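Local coordinates for mitochondrial dynamics protein MID49 (Mus musculus, PDB 4WOY) that sits in the mitochondrial outer membrane, recruits the dynamin-related fission protein Drp1 to the mitochondrial surface and regulates its GTPase activity, at residues G64-V69 with I238-P243; E4-F9 with L232-G237; D116-G121 with L130-K135; R70-L75 with D189-A194. The protein carries 1 engineered substitution. All blocks are in the same frame, centred on the assembly; numbering follows the deposited sequence.

Interaction 1 of 4, residues G64-V69 with I238-P243; sequences GTAEHV and ICRGHP
Arg240 reaches out from the end of helix 228-241 and lays its guanidinium against Ala66 and Glu67 of the loop that runs into strand 69-74. The two loop residues approach this flat group from different directions. Ala66 points toward the helix and puts its methyl over one face, 3.5 Å above the plane and displaced toward the rim, so that Ala66 CB lies 3.6 Å from Arg240 NH1. Glu67 comes instead to the edge, near the guanidinium plane. Glu67 OE2 stands 3.6 Å from Arg240 NH1, a long salt bridge. The carboxylate and guanidinium planes are turned 64° apart, so the two groups do not lie flat in a common plane as in a two-pronged pairing, and a single oxygen faces a single nitrogen. The Arg240 chain leaves the helix extended and then folds at chi3 (-45°), which turns the guanidinium broadside to Ala66. Glu67 bends at chi2 (-68°), bringing its carboxylate forward although its CB does not aim at the helix. The same Glu67 side chain also leans on Pro56 and on Trp250 of helix 250-261, which probably restricts the carboxylate. Backbones stay well apart, with Ala66 CA and Arg240 CA 9.2 Å from each other, and only 106 Å² is buried. Arg240 is exposed and also touches a crystal neighbour, so its pose may owe something to the lattice. This is a light surface bridge between the two lobes of a Mab-21-like nucleotidyltransferase fold, from a loop of the sheet-bearing lobe to a helix of the C-terminal helical lobe.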
loop_
_atom_site.group_PDB
_atom_site.type_symbol
_atom_site.label_atom_id
_atom_site.label_comp_id
_atom_site.label_asym_id
_atom_site.label_seq_id
_atom_site.Cartn_x
_atom_site.Cartn_y
_atom_site.Cartn_z
ATOM N N GLY A 64 8.438 8.116 7.728
ATOM C CA GLY A 64 7.659 9.333 7.625
ATOM C C GLY A 64 6.416 9.196 6.764
ATOM O O GLY A 64 5.708 8.184 6.797
ATOM N N THR A 65 6.147 10.245 6.002
ATOM C CA THR A 65 4.923 10.338 5.220
ATOM C C THR A 65 5.214 10.375 3.727
ATOM O O THR A 65 4.436 10.939 2.962
ATOM C CB THR A 65 4.104 11.599 5.609
ATOM O OG1 THR A 65 4.958 12.755 5.592
ATOM C CG2 THR A 65 3.543 11.449 6.998
ATOM N N ALA A 66 6.338 9.785 3.323
ATOM C CA ALA A 66 6.708 9.705 1.907
ATOM C C ALA A 66 5.636 8.958 1.152
ATOM O O ALA A 66 5.216 9.381 0.076
ATOM C CB ALA A 66 8.047 9.015 1.731
ATOM N N GLU A 67 5.190 7.851 1.741
ATOM C CA GLU A 67 4.096 7.056 1.202
ATOM C C GLU A 67 2.774 7.466 1.835
ATOM O O GLU A 67 2.739 8.188 2.849
ATOM C CB GLU A 67 4.321 5.569 1.474
ATOM C CG GLU A 67 5.660 5.056 1.050
ATOM C CD GLU A 67 5.811 5.052 -0.441
ATOM O OE1 GLU A 67 4.797 4.817 -1.136
ATOM O OE2 GLU A 67 6.950 5.251 -0.917
ATOM N N HIS A 68 1.689 6.973 1.250
ATOM C CA HIS A 68 0.369 7.123 1.846
ATOM C C HIS A 68 0.362 6.528 3.240
ATOM O O HIS A 68 1.171 5.653 3.572
ATOM C CB HIS A 68 -0.709 6.424 1.013
ATOM C CG HIS A 68 -1.014 7.114 -0.270
ATOM N ND1 HIS A 68 -0.444 8.314 -0.625
ATOM C CD2 HIS A 68 -1.838 6.771 -1.297
ATOM C CE1 HIS A 68 -0.890 8.686 -1.812
ATOM N NE2 HIS A 68 -1.743 7.766 -2.232
ATOM N N VAL A 69 -0.548 7.027 4.058
ATOM C CA VAL A 69 -0.813 6.458 5.352
ATOM C C VAL A 69 -2.116 5.659 5.219
ATOM O O VAL A 69 -3.165 6.205 4.829
ATOM C CB VAL A 69 -0.914 7.540 6.419
ATOM C CG1 VAL A 69 -1.223 6.930 7.798
ATOM C CG2 VAL A 69 0.363 8.380 6.414
ATOM N N ILE A 238 15.008 7.275 -4.063
ATOM C CA ILE A 238 15.686 7.535 -5.312
ATOM C C ILE A 238 14.747 7.516 -6.495
ATOM O O ILE A 238 14.832 8.370 -7.372
ATOM C CB ILE A 238 16.808 6.522 -5.517
ATOM C CG1 ILE A 238 17.967 6.935 -4.624
ATOM C CG2 ILE A 238 17.269 6.507 -6.945
ATOM C CD1 ILE A 238 19.142 6.123 -4.785
ATOM N N CYS A 239 13.840 6.549 -6.517
ATOM C CA CYS A 239 12.898 6.439 -7.625
ATOM C C CYS A 239 11.925 7.608 -7.630
ATOM O O CYS A 239 11.462 8.018 -8.691
ATOM C CB CYS A 239 12.148 5.101 -7.564
ATOM S SG CYS A 239 13.208 3.675 -7.914
ATOM N N ARG A 240 11.630 8.157 -6.452
ATOM C CA ARG A 240 10.760 9.322 -6.377
ATOM C C ARG A 240 11.510 10.531 -6.934
ATOM O O ARG A 240 10.908 11.451 -7.472
ATOM C CB ARG A 240 10.314 9.610 -4.941
ATOM C CG ARG A 240 9.128 8.825 -4.449
ATOM C CD ARG A 240 8.654 9.384 -3.103
ATOM N NE ARG A 240 9.760 9.650 -2.180
ATOM C CZ ARG A 240 10.244 8.792 -1.281
ATOM N NH1 ARG A 240 9.727 7.575 -1.161
ATOM N NH2 ARG A 240 11.252 9.163 -0.494
ATOM N N GLY A 241 12.830 10.503 -6.778
ATOM C CA GLY A 241 13.728 11.557 -7.221
ATOM C C GLY A 241 13.813 11.734 -8.723
ATOM O O GLY A 241 14.243 12.764 -9.221
ATOM N N HIS A 242 13.517 10.668 -9.446
ATOM C CA HIS A 242 13.620 10.679 -10.897
ATOM C C HIS A 242 12.253 10.643 -11.573
ATOM O O HIS A 242 11.486 9.720 -11.337
ATOM C CB HIS A 242 14.449 9.488 -11.330
ATOM C CG HIS A 242 15.591 9.839 -12.214
ATOM N ND1 HIS A 242 15.455 9.970 -13.578
ATOM C CD2 HIS A 242 16.892 10.078 -11.935
ATOM C CE1 HIS A 242 16.625 10.284 -14.105
ATOM N NE2 HIS A 242 17.514 10.351 -13.128
ATOM N N PRO A 243 11.965 11.608 -12.466
ATOM C CA PRO A 243 10.645 11.595 -13.116
ATOM C C PRO A 243 10.398 10.330 -13.937
ATOM O O PRO A 243 9.252 9.918 -14.071
ATOM C CB PRO A 243 10.665 12.848 -14.005
ATOM C CG PRO A 243 12.075 13.337 -13.997
ATOM C CD PRO A 243 12.701 12.856 -12.739
#

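Interaction 2 of 4, residues E4-F9 with L232-G237; sequences ERLLAF and LLLLCG
Leu234 of helix 228-241 inserts its forked end between Leu6 and Phe9 of the N-terminal helix 2-14. From its CB, which does not aim straight at the other helix, the chain runs outward through CG, and neither of these two carbons makes a close contact across the interface. The branches do the touching. Leu234 CD1 goes to Leu6, 3.7 Å from Leu6 CD2 and 4.1 Å from Leu6 CG, and the two leucine side chains run roughly perpendicular. Leu234 CD2 goes to Phe9, where it lies in the ring plane, 3.8 Å from Phe9 CD2. The methyl thus abuts the ring edge, while the Phe9 and Leu234 side chains run counter to one another, side by side. This is helix-helix packing at a steep crossing: the short axes make an angle of 79° and come no closer than 11.5 Å, a wide spacing bridged by the long side chains. It joins helix 2-14 to the C-terminal helical lobe, which carries the Mab-21-type domain. Phe9 extends CG anti to its own nitrogen (chi1 179°), and this carries the ring out to the facing helix, where Phe9 CZ lies 4.1 Å from Gly237 C. Gly237 presents backbone rather than a side chain, and the ring edge lies against it. Phe329, the last residue of the chain, meets the Phe9 ring with planes about 20° apart, and the His13 ring meets it too. Beneath Leu6, Leu272 and Phe276 of helix 272-288 continue the apolar core.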
loop_
_atom_site.group_PDB
_atom_site.type_symbol
_atom_site.label_atom_id
_atom_site.label_comp_id
_atom_site.label_asym_id
_atom_site.label_seq_id
_atom_site.Cartn_x
_atom_site.Cartn_y
_atom_site.Cartn_z
ATOM N N GLU A 4 29.763 6.502 1.421
ATOM C CA GLU A 4 29.603 7.809 2.044
ATOM C C GLU A 4 28.446 8.589 1.414
ATOM O O GLU A 4 27.597 9.150 2.116
ATOM C CB GLU A 4 30.891 8.607 1.924
ATOM C CG GLU A 4 32.096 7.905 2.510
ATOM C CD GLU A 4 33.400 8.637 2.240
ATOM O OE1 GLU A 4 34.423 7.951 2.036
ATOM O OE2 GLU A 4 33.401 9.887 2.186
ATOM N N ARG A 5 28.399 8.592 0.088
ATOM C CA ARG A 5 27.358 9.328 -0.625
ATOM C C ARG A 5 26.002 8.697 -0.379
ATOM O O ARG A 5 24.977 9.368 -0.372
ATOM C CB ARG A 5 27.661 9.393 -2.131
ATOM C CG ARG A 5 29.079 9.856 -2.434
ATOM C CD ARG A 5 29.193 10.710 -3.700
ATOM N NE ARG A 5 30.573 10.705 -4.196
ATOM C CZ ARG A 5 30.937 10.956 -5.454
ATOM N NH1 ARG A 5 30.023 11.249 -6.375
ATOM N NH2 ARG A 5 32.224 10.912 -5.790
ATOM N N LEU A 6 25.999 7.388 -0.194
ATOM C CA LEU A 6 24.758 6.681 0.046
ATOM C C LEU A 6 24.199 7.072 1.394
ATOM O O LEU A 6 23.023 7.350 1.522
ATOM C CB LEU A 6 24.991 5.173 -0.022
ATOM C CG LEU A 6 23.734 4.326 0.129
ATOM C CD1 LEU A 6 23.755 3.188 -0.884
ATOM C CD2 LEU A 6 23.597 3.823 1.562
ATOM N N LEU A 7 25.071 7.101 2.395
ATOM C CA LEU A 7 24.690 7.477 3.753
ATOM C C LEU A 7 24.238 8.921 3.778
ATOM O O LEU A 7 23.283 9.271 4.477
ATOM C CB LEU A 7 25.849 7.270 4.717
ATOM C CG LEU A 7 26.312 5.835 4.989
ATOM C CD1 LEU A 7 27.342 5.816 6.097
ATOM C CD2 LEU A 7 25.155 4.911 5.324
ATOM N N ALA A 8 24.933 9.749 3.000
ATOM C CA ALA A 8 24.604 11.167 2.891
ATOM C C ALA A 8 23.209 11.384 2.274
ATOM O O ALA A 8 22.393 12.154 2.789
ATOM C CB ALA A 8 25.683 11.893 2.072
ATOM N N PHE A 9 22.927 10.679 1.189
ATOM C CA PHE A 9 21.607 10.742 0.562
ATOM C C PHE A 9 20.511 10.277 1.522
ATOM O O PHE A 9 19.446 10.905 1.639
ATOM C CB PHE A 9 21.592 9.903 -0.714
ATOM C CG PHE A 9 20.273 9.894 -1.411
ATOM C CD1 PHE A 9 19.941 10.904 -2.305
ATOM C CD2 PHE A 9 19.363 8.872 -1.185
ATOM C CE1 PHE A 9 18.732 10.902 -2.960
ATOM C CE2 PHE A 9 18.147 8.861 -1.823
ATOM C CZ PHE A 9 17.827 9.886 -2.719
ATOM N N LEU A 232 14.947 -0.813 1.237
ATOM C CA LEU A 232 13.700 -0.563 0.527
ATOM C C LEU A 232 13.383 0.949 0.562
ATOM O O LEU A 232 12.962 1.526 -0.449
ATOM C CB LEU A 232 12.547 -1.407 1.106
ATOM C CG LEU A 232 11.125 -1.076 0.653
ATOM C CD1 LEU A 232 10.956 -1.211 -0.869
ATOM C CD2 LEU A 232 10.159 -1.975 1.396
ATOM N N LEU A 233 13.624 1.586 1.708
ATOM C CA LEU A 233 13.359 3.026 1.853
ATOM C C LEU A 233 14.269 3.871 0.960
ATOM O O LEU A 233 13.823 4.850 0.372
ATOM C CB LEU A 233 13.505 3.452 3.308
ATOM C CG LEU A 233 12.252 3.086 4.092
ATOM C CD1 LEU A 233 12.485 3.190 5.605
ATOM C CD2 LEU A 233 11.089 3.956 3.654
ATOM N N LEU A 234 15.529 3.462 0.845
ATOM C CA LEU A 234 16.469 4.076 -0.094
ATOM C C LEU A 234 15.983 4.008 -1.537
ATOM O O LEU A 234 15.966 5.018 -2.259
ATOM C CB LEU A 234 17.826 3.390 -0.024
ATOM C CG LEU A 234 18.782 4.022 0.956
ATOM C CD1 LEU A 234 19.976 3.124 1.076
ATOM C CD2 LEU A 234 19.152 5.416 0.458
ATOM N N LEU A 235 15.622 2.805 -1.961
ATOM C CA LEU A 235 15.224 2.602 -3.338
ATOM C C LEU A 235 14.037 3.467 -3.646
ATOM O O LEU A 235 13.952 4.051 -4.724
ATOM C CB LEU A 235 14.896 1.135 -3.626
ATOM C CG LEU A 235 16.085 0.198 -3.570
ATOM C CD1 LEU A 235 15.618 -1.257 -3.481
ATOM C CD2 LEU A 235 16.971 0.439 -4.766
ATOM N N CYS A 236 13.125 3.560 -2.684
ATOM C CA CYS A 236 11.928 4.361 -2.868
ATOM C C CYS A 236 12.286 5.827 -3.054
ATOM O O CYS A 236 11.765 6.490 -3.959
ATOM C CB CYS A 236 10.983 4.217 -1.671
ATOM S SG CYS A 236 9.945 2.757 -1.673
ATOM N N GLY A 237 13.172 6.332 -2.192
ATOM C CA GLY A 237 13.536 7.741 -2.216
ATOM C C GLY A 237 14.197 8.164 -3.516
ATOM O O GLY A 237 13.963 9.247 -4.032
#

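Interaction 3 of 4, residues D116-G121 with L130-K135; sequences DRFLVG and LELLRK
The Phe118 ring and the Arg117 guanidinium are the flat groups that receive Leu132, and they also lean on each other. One face of the phenyl ring is covered by the aliphatic part of its neighbour, with Arg117 CG 3.5 Å above the plane of the Phe118 ring and over its centre. The guanidinium in turn has Phe118 CZ 3.7 Å above one of its faces, offset toward the rim. Arg117 folds back over the ring in this way because CG sits between the backbone nitrogen and carbonyl carbon (chi1 68°) and the chain bends again at chi3 (-83°). Leu132 projects from helix 126-139 toward this pair, and its two methyls divide the work. Leu132 CD2 touches Phe118 CZ at 3.7 Å, while Leu132 CD1 lies 3.7 Å from Arg117 NH2. Both approaches are oblique to the flat groups, and the leucine stands roughly perpendicular to each side chain. CG of Leu132 stands anti to its nitrogen (chi1 -180°), directing the fork away from the helix. Only 114 Å² is buried. The backbone of Phe118 is bonded to Ser125, closing the short hairpin of strands 119-120 and 123-124. With Phe118 and Val120 packed on Val128 of the helix and Leu133 on Val178 and Met180, the helix lies between hairpin and strand 173-182. Asp116 also links its segment to strand 97-102 through a salt bridge with Arg102.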
loop_
_atom_site.group_PDB
_atom_site.type_symbol
_atom_site.label_atom_id
_atom_site.label_comp_id
_atom_site.label_asym_id
_atom_site.label_seq_id
_atom_site.Cartn_x
_atom_site.Cartn_y
_atom_site.Cartn_z
ATOM N N ASP A 116 -25.531 -7.473 2.338
ATOM C CA ASP A 116 -26.236 -7.909 1.119
ATOM C C ASP A 116 -26.620 -6.737 0.189
ATOM O O ASP A 116 -26.696 -6.921 -1.028
ATOM C CB ASP A 116 -27.503 -8.705 1.441
ATOM C CG ASP A 116 -27.211 -10.088 1.979
ATOM O OD1 ASP A 116 -26.068 -10.573 1.847
ATOM O OD2 ASP A 116 -28.148 -10.700 2.524
ATOM N N ARG A 117 -26.818 -5.538 0.739
ATOM C CA ARG A 117 -27.167 -4.393 -0.104
ATOM C C ARG A 117 -26.028 -3.999 -1.069
ATOM O O ARG A 117 -26.251 -3.255 -2.027
ATOM C CB ARG A 117 -27.555 -3.194 0.737
ATOM C CG ARG A 117 -26.424 -2.631 1.499
ATOM C CD ARG A 117 -26.838 -1.345 2.168
ATOM N NE ARG A 117 -26.735 -0.226 1.250
ATOM C CZ ARG A 117 -26.664 1.042 1.639
ATOM N NH1 ARG A 117 -26.692 1.350 2.936
ATOM N NH2 ARG A 117 -26.559 2.003 0.729
ATOM N N PHE A 118 -24.821 -4.496 -0.812
ATOM C CA PHE A 118 -23.690 -4.255 -1.697
ATOM C C PHE A 118 -23.467 -5.406 -2.656
ATOM O O PHE A 118 -22.430 -5.484 -3.320
ATOM C CB PHE A 118 -22.434 -3.991 -0.866
ATOM C CG PHE A 118 -22.638 -2.930 0.158
ATOM C CD1 PHE A 118 -22.778 -1.596 -0.235
ATOM C CD2 PHE A 118 -22.768 -3.263 1.506
ATOM C CE1 PHE A 118 -23.003 -0.597 0.714
ATOM C CE2 PHE A 118 -22.996 -2.271 2.459
ATOM C CZ PHE A 118 -23.122 -0.929 2.055
ATOM N N LEU A 119 -24.429 -6.320 -2.719
ATOM C CA LEU A 119 -24.342 -7.409 -3.672
ATOM C C LEU A 119 -24.631 -6.951 -5.100
ATOM O O LEU A 119 -25.617 -6.279 -5.360
ATOM C CB LEU A 119 -25.310 -8.531 -3.285
ATOM C CG LEU A 119 -24.958 -9.489 -2.155
ATOM C CD1 LEU A 119 -26.105 -10.461 -2.021
ATOM C CD2 LEU A 119 -23.688 -10.219 -2.498
ATOM N N VAL A 120 -23.733 -7.295 -6.010
ATOM C CA VAL A 120 -24.010 -7.298 -7.439
ATOM C C VAL A 120 -24.023 -8.745 -7.899
ATOM O O VAL A 120 -23.006 -9.419 -7.808
ATOM C CB VAL A 120 -22.972 -6.487 -8.226
ATOM C CG1 VAL A 120 -23.213 -6.629 -9.724
ATOM C CG2 VAL A 120 -23.077 -5.059 -7.831
ATOM N N GLY A 121 -25.180 -9.237 -8.324
ATOM C CA GLY A 121 -25.391 -10.665 -8.479
ATOM C C GLY A 121 -25.171 -11.423 -7.187
ATOM O O GLY A 121 -25.811 -11.142 -6.181
ATOM N N LEU A 130 -17.350 1.156 -2.595
ATOM C CA LEU A 130 -16.589 2.350 -2.908
ATOM C C LEU A 130 -17.492 3.560 -3.127
ATOM O O LEU A 130 -17.226 4.626 -2.568
ATOM C CB LEU A 130 -15.719 2.119 -4.134
ATOM C CG LEU A 130 -14.360 1.490 -3.869
ATOM C CD1 LEU A 130 -13.642 1.291 -5.183
ATOM C CD2 LEU A 130 -13.533 2.362 -2.927
ATOM N N GLU A 131 -18.567 3.386 -3.892
ATOM C CA GLU A 131 -19.523 4.475 -4.130
ATOM C C GLU A 131 -20.097 5.026 -2.808
ATOM O O GLU A 131 -20.225 6.233 -2.628
ATOM C CB GLU A 131 -20.702 3.989 -4.988
ATOM C CG GLU A 131 -20.365 3.458 -6.365
ATOM C CD GLU A 131 -21.603 2.896 -7.088
ATOM O OE1 GLU A 131 -22.552 2.484 -6.376
ATOM O OE2 GLU A 131 -21.609 2.833 -8.347
ATOM N N LEU A 132 -20.430 4.127 -1.885
ATOM C CA LEU A 132 -21.020 4.528 -0.621
ATOM C C LEU A 132 -20.054 5.350 0.216
ATOM O O LEU A 132 -20.408 6.384 0.731
ATOM C CB LEU A 132 -21.474 3.309 0.181
ATOM C CG LEU A 132 -22.119 3.679 1.527
ATOM C CD1 LEU A 132 -23.557 4.094 1.340
ATOM C CD2 LEU A 132 -21.977 2.551 2.525
ATOM N N LEU A 133 -18.837 4.872 0.374
ATOM C CA LEU A 133 -17.871 5.586 1.197
ATOM C C LEU A 133 -17.395 6.892 0.552
ATOM O O LEU A 133 -17.154 7.875 1.255
ATOM C CB LEU A 133 -16.684 4.680 1.517
ATOM C CG LEU A 133 -15.699 5.204 2.559
ATOM C CD1 LEU A 133 -16.377 5.732 3.846
ATOM C CD2 LEU A 133 -14.689 4.122 2.855
ATOM N N ARG A 134 -17.281 6.909 -0.778
ATOM C CA ARG A 134 -16.897 8.121 -1.483
ATOM C C ARG A 134 -17.940 9.207 -1.236
ATOM O O ARG A 134 -17.601 10.374 -1.023
ATOM C CB ARG A 134 -16.720 7.868 -2.984
ATOM C CG ARG A 134 -16.163 9.086 -3.769
ATOM C CD ARG A 134 -15.400 8.661 -5.012
ATOM N NE ARG A 134 -16.132 7.604 -5.690
ATOM C CZ ARG A 134 -15.610 6.432 -6.034
ATOM N NH1 ARG A 134 -14.328 6.170 -5.789
ATOM N NH2 ARG A 134 -16.374 5.522 -6.632
ATOM N N LYS A 135 -19.207 8.811 -1.267
ATOM C CA LYS A 135 -20.299 9.744 -1.046
ATOM C C LYS A 135 -20.315 10.268 0.387
ATOM O O LYS A 135 -20.494 11.458 0.610
ATOM C CB LYS A 135 -21.639 9.073 -1.366
ATOM C CG LYS A 135 -22.824 10.040 -1.378
ATOM C CD LYS A 135 -24.142 9.345 -1.761
ATOM C CE LYS A 135 -24.408 9.420 -3.266
ATOM N NZ LYS A 135 -25.769 8.935 -3.639
#

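Interaction 4 of 4, residues R70-L75 with D189-A194; sequences RLLAPL and DRLLLA
Leu191 places its CD1 methyl beside both Leu72 and Arg70, two residues that lie on one face of strand 69-74. The methyl-to-methyl contact, Leu72 CD1 to Leu191 CD1, measures 3.8 Å. The two leucines have nearly the same conformation: each sets CG anti to the carbonyl carbon (chi1 -59° for Leu72, -62° for Leu191) and then runs out extended, so that they meet obliquely at single methyls. Leu191 aims at its partner from CB onward, whereas Leu72 starts off at an angle and closes the gap at its methyl. Arg70 is less regular. Its chi1 of -27° falls away from a staggered position, and further bends at chi2 and chi3 swing the guanidinium across toward strand 191-193. Arg70 NH2 thereby comes to 4.1 Å from Leu191 CD1, at an oblique approach. Its polar partner is Asp208 of strand 205-208, whose OD2 makes a salt bridge with the same NH2 and may hold the strained chain in place. Tyr210 and Pro211, at the start of helix 210-224, also brace it. The strands themselves are not paired: Leu72 CA and Leu193 CA are 9.1 Å apart, because strand 173-182 runs between them, parallel to 69-74 and antiparallel to 191-193. Side chains of two strands that are not neighbours thus meet over the strand between them, on one face of the central mixed sheet of the nucleotidyltransferase-like domain.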
loop_
_atom_site.group_PDB
_atom_site.type_symbol
_atom_site.label_atom_id
_atom_site.label_comp_id
_atom_site.label_asym_id
_atom_site.label_seq_id
_atom_site.Cartn_x
_atom_site.Cartn_y
_atom_site.Cartn_z
ATOM N N ARG A 70 -2.037 4.360 5.494
ATOM C CA ARG A 70 -3.211 3.506 5.353
ATOM C C ARG A 70 -4.182 3.707 6.514
ATOM O O ARG A 70 -3.788 3.746 7.685
ATOM C CB ARG A 70 -2.796 2.035 5.228
ATOM C CG ARG A 70 -1.408 1.872 4.645
ATOM C CD ARG A 70 -1.233 0.644 3.758
ATOM N NE ARG A 70 -1.780 -0.568 4.342
ATOM C CZ ARG A 70 -2.021 -1.669 3.640
ATOM N NH1 ARG A 70 -1.747 -1.714 2.339
ATOM N NH2 ARG A 70 -2.538 -2.727 4.240
ATOM N N LEU A 71 -5.447 3.901 6.167
ATOM C CA LEU A 71 -6.516 3.921 7.140
ATOM C C LEU A 71 -7.421 2.723 6.812
ATOM O O LEU A 71 -8.218 2.751 5.856
ATOM C CB LEU A 71 -7.257 5.248 7.093
ATOM C CG LEU A 71 -8.097 5.569 8.316
ATOM C CD1 LEU A 71 -7.214 5.449 9.542
ATOM C CD2 LEU A 71 -8.688 6.965 8.219
ATOM N N LEU A 72 -7.249 1.658 7.595
ATOM C CA LEU A 72 -7.937 0.396 7.366
ATOM C C LEU A 72 -9.290 0.413 8.044
ATOM O O LEU A 72 -9.371 0.711 9.229
ATOM C CB LEU A 72 -7.126 -0.776 7.902
ATOM C CG LEU A 72 -5.725 -1.020 7.364
ATOM C CD1 LEU A 72 -5.261 -2.426 7.719
ATOM C CD2 LEU A 72 -5.674 -0.775 5.867
ATOM N N ALA A 73 -10.342 0.131 7.275
ATOM C CA ALA A 73 -11.698 -0.040 7.793
ATOM C C ALA A 73 -12.154 -1.488 7.519
ATOM O O ALA A 73 -12.609 -1.803 6.417
ATOM C CB ALA A 73 -12.665 0.984 7.168
ATOM N N PRO A 74 -11.976 -2.381 8.508
ATOM C CA PRO A 74 -12.281 -3.805 8.284
ATOM C C PRO A 74 -13.767 -4.123 8.297
ATOM O O PRO A 74 -14.480 -3.749 9.215
ATOM C CB PRO A 74 -11.560 -4.510 9.439
ATOM C CG PRO A 74 -11.418 -3.460 10.510
ATOM C CD PRO A 74 -11.286 -2.143 9.793
ATOM N N LEU A 75 -14.221 -4.807 7.254
ATOM C CA LEU A 75 -15.575 -5.329 7.222
ATOM C C LEU A 75 -15.629 -6.534 8.137
ATOM O O LEU A 75 -14.681 -7.332 8.151
ATOM C CB LEU A 75 -15.972 -5.726 5.802
ATOM C CG LEU A 75 -16.371 -4.628 4.820
ATOM C CD1 LEU A 75 -15.139 -3.912 4.253
ATOM C CD2 LEU A 75 -17.252 -5.236 3.731
ATOM N N ASP A 189 -1.654 -12.319 7.380
ATOM C CA ASP A 189 -2.392 -11.073 7.467
ATOM C C ASP A 189 -2.616 -10.366 6.136
ATOM O O ASP A 189 -2.857 -9.168 6.124
ATOM C CB ASP A 189 -1.684 -10.144 8.452
ATOM C CG ASP A 189 -1.813 -10.628 9.889
ATOM O OD1 ASP A 189 -2.945 -10.965 10.312
ATOM O OD2 ASP A 189 -0.777 -10.713 10.578
ATOM N N ARG A 190 -2.545 -11.087 5.023
ATOM C CA ARG A 190 -2.839 -10.469 3.722
ATOM C C ARG A 190 -4.301 -9.995 3.677
ATOM O O ARG A 190 -5.141 -10.494 4.422
ATOM C CB ARG A 190 -2.554 -11.442 2.583
ATOM C CG ARG A 190 -3.503 -12.620 2.530
ATOM C CD ARG A 190 -3.083 -13.590 1.466
ATOM N NE ARG A 190 -1.759 -14.116 1.726
ATOM C CZ ARG A 190 -0.964 -14.605 0.784
ATOM N NH1 ARG A 190 -1.379 -14.622 -0.477
ATOM N NH2 ARG A 190 0.242 -15.062 1.097
ATOM N N LEU A 191 -4.602 -9.006 2.847
ATOM C CA LEU A 191 -5.941 -8.427 2.818
ATOM C C LEU A 191 -6.477 -8.352 1.402
ATOM O O LEU A 191 -5.729 -8.493 0.430
ATOM C CB LEU A 191 -5.953 -7.017 3.439
ATOM C CG LEU A 191 -5.547 -6.946 4.929
ATOM C CD1 LEU A 191 -5.359 -5.496 5.414
ATOM C CD2 LEU A 191 -6.549 -7.693 5.829
ATOM N N LEU A 192 -7.784 -8.146 1.304
ATOM C CA LEU A 192 -8.394 -7.704 0.067
ATOM C C LEU A 192 -8.890 -6.296 0.307
ATOM O O LEU A 192 -9.528 -6.033 1.342
ATOM C CB LEU A 192 -9.552 -8.615 -0.334
ATOM C CG LEU A 192 -9.236 -10.105 -0.353
ATOM C CD1 LEU A 192 -10.496 -10.903 -0.667
ATOM C CD2 LEU A 192 -8.126 -10.363 -1.326
ATOM N N LEU A 193 -8.616 -5.392 -0.631
ATOM C CA LEU A 193 -9.060 -4.016 -0.499
ATOM C C LEU A 193 -10.168 -3.702 -1.477
ATOM O O LEU A 193 -10.140 -4.151 -2.619
ATOM C CB LEU A 193 -7.913 -3.037 -0.746
ATOM C CG LEU A 193 -6.481 -3.276 -0.277
ATOM C CD1 LEU A 193 -5.550 -2.457 -1.132
ATOM C CD2 LEU A 193 -6.333 -2.855 1.153
ATOM N N ALA A 194 -11.118 -2.898 -1.044
ATOM C CA ALA A 194 -12.046 -2.285 -1.952
ATOM C C ALA A 194 -11.336 -1.108 -2.625
ATOM O O ALA A 194 -11.432 0.029 -2.172
ATOM C CB ALA A 194 -13.291 -1.811 -1.203
#

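Overall arrangement
Interactions 1 and 2 share helix 228-241 and lie about 12 Å apart between centres; they touch where Ile238 CG1 packs 3.4 Å from Phe9 CE2. Interaction 4 continues directly from the loop of interaction 1 into strand 69-74, though their centres are about 22 Å apart. Interaction 3 meets interaction 4 through Leu130 CD2 and Ala194 O, and lies about 42 Å from interaction 2 between centres, on the opposite side of the molecule. Along the chain, the segments of interactions 1 and 2 alternate, while interaction 3 falls between those of interaction 4, and both fall within the span of interaction 1. Together they join N-terminal helix, C-terminal helices and sheet-bearing part into one unit, predicted to face the cytosol.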